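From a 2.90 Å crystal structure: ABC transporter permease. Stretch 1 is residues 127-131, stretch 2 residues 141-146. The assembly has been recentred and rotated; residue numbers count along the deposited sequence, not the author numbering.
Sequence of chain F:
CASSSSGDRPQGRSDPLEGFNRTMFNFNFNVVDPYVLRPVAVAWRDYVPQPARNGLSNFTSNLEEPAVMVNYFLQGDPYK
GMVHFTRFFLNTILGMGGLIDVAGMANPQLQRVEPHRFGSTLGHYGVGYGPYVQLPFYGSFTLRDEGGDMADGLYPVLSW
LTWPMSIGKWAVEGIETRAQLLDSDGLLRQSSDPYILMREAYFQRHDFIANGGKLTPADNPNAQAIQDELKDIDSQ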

# COMPACT_ATOMS: atom_id res chain seq x y z
N VAL F 127 28.58 56.35 7.92
CA VAL F 127 28.77 57.28 6.80
C VAL F 127 28.31 58.69 7.17
O VAL F 127 29.05 59.67 6.97
CB VAL F 127 28.05 56.76 5.54
CG1 VAL F 127 28.04 57.82 4.47
CG2 VAL F 127 28.75 55.53 5.01
N GLY F 128 27.10 58.82 7.68
CA GLY F 128 26.59 60.11 8.12
C GLY F 128 25.40 60.54 7.29
O GLY F 128 25.39 60.42 6.05
N TYR F 129 24.42 61.14 7.96
CA TYR F 129 23.14 61.44 7.33
C TYR F 129 23.25 62.51 6.26
O TYR F 129 22.73 62.35 5.15
CB TYR F 129 22.12 61.90 8.37
CG TYR F 129 21.65 60.89 9.34
CD1 TYR F 129 20.73 59.93 8.97
CD2 TYR F 129 22.04 60.95 10.66
CE1 TYR F 129 20.26 58.99 9.87
CE2 TYR F 129 21.58 60.04 11.57
CZ TYR F 129 20.70 59.06 11.18
OH TYR F 129 20.25 58.16 12.12
N GLY F 130 23.88 63.63 6.60
CA GLY F 130 23.91 64.78 5.74
C GLY F 130 23.07 65.82 6.45
O GLY F 130 23.02 65.84 7.68
N PRO F 131 22.39 66.66 5.71
CA PRO F 131 21.47 67.62 6.34
C PRO F 131 20.29 66.97 7.05
O PRO F 131 20.43 66.18 7.98
CB PRO F 131 21.01 68.48 5.16
CG PRO F 131 22.05 68.28 4.10
CD PRO F 131 22.47 66.86 4.25
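Stretch 2 (141-146) FTLRDE

Stretch 2 packs on stretch 1 as irregular backbone, and its main anchor is Arg-144 on Tyr-129. The two stretches run in opposite senses here: Tyr-129 CA lies 4.8 Å from Arg-144 CA, and Gly-130 CA lies 6.2 Å from Leu-143 CA. Stretch 1 has no regular helix or strand. Val-127 points its CA-to-CB bond toward stretch 2 but makes no close contact. Gly-128 has a positive phi, 116°, at which a side chain would jam against the preceding carbonyl. Its O sits 3.5 Å from Arg-144 CB.

Tyr-129 carries most of the contact. Its ring takes the guanidinium of Arg-144 flat on one face, with centres 3.9 Å apart and planes at 26°. Arg-144 CZ lies over the ring, so the stack is also a cation-pi contact. The closest atoms of these two residues are Tyr-129 CE1 and Arg-144 NH2, 3.3 Å apart. A salt bridge from Arg-144 NE to Asp-145 OD1, 2.7 Å, ties the guanidinium to its neighbour. Thr-142 CG2 lies near the ring plane, 3.2 Å from Tyr-129 CB. The backbones add one weak hydrogen bond, Arg-144 N to Tyr-129 O, 3.4 Å.

Gly-130 contributes little; its N is 4.4 Å from Thr-142 CG2. Pro-131 makes no close contact.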

# COMPACT_ATOMS: atom_id res chain seq x y z
N PHE F 141 13.43 63.33 4.82
CA PHE F 141 14.34 62.74 3.85
C PHE F 141 15.77 63.14 4.17
O PHE F 141 16.09 64.32 4.16
CB PHE F 141 13.96 63.10 2.41
CG PHE F 141 15.06 62.89 1.40
CD1 PHE F 141 15.16 61.68 0.74
CD2 PHE F 141 16.02 63.87 1.15
CE1 PHE F 141 16.16 61.44 -0.19
CE2 PHE F 141 17.03 63.63 0.22
CZ PHE F 141 17.10 62.42 -0.45
N THR F 142 16.55 62.17 4.56
CA THR F 142 17.99 62.17 4.59
C THR F 142 18.58 61.59 3.34
O THR F 142 18.06 60.63 2.81
CB THR F 142 18.52 61.40 5.81
OG1 THR F 142 17.68 61.59 6.96
CG2 THR F 142 19.95 61.70 6.01
N LEU F 143 19.69 62.17 2.88
CA LEU F 143 20.40 61.61 1.74
C LEU F 143 21.00 60.23 2.06
O LEU F 143 21.27 59.45 1.14
CB LEU F 143 21.50 62.59 1.28
CG LEU F 143 21.60 62.75 -0.24
CD1 LEU F 143 20.32 63.28 -0.85
CD2 LEU F 143 22.80 63.60 -0.67
N ARG F 144 21.21 59.91 3.33
CA ARG F 144 21.80 58.61 3.64
C ARG F 144 20.76 57.49 3.72
O ARG F 144 20.96 56.42 3.13
CB ARG F 144 22.60 58.65 4.96
CG ARG F 144 22.95 57.25 5.48
CD ARG F 144 23.53 57.23 6.89
NE ARG F 144 22.60 56.67 7.86
CZ ARG F 144 22.82 56.64 9.18
NH1 ARG F 144 23.94 57.15 9.69
NH2 ARG F 144 21.91 56.12 9.98
N ASP F 145 19.64 57.68 4.42
CA ASP F 145 18.72 56.56 4.59
C ASP F 145 17.65 56.51 3.50
O ASP F 145 17.67 55.59 2.68
CB ASP F 145 18.07 56.62 5.98
CG ASP F 145 19.04 56.28 7.08
OD1 ASP F 145 20.22 56.00 6.77
OD2 ASP F 145 18.62 56.26 8.25
N GLU F 146 16.71 57.44 3.49
CA GLU F 146 15.90 57.60 2.29
C GLU F 146 16.86 57.92 1.15
O GLU F 146 17.83 58.65 1.33
CB GLU F 146 14.86 58.71 2.47
CG GLU F 146 13.67 58.29 3.32
CD GLU F 146 13.95 58.43 4.81
OE1 GLU F 146 13.17 57.91 5.63
OE2 GLU F 146 14.98 59.03 5.17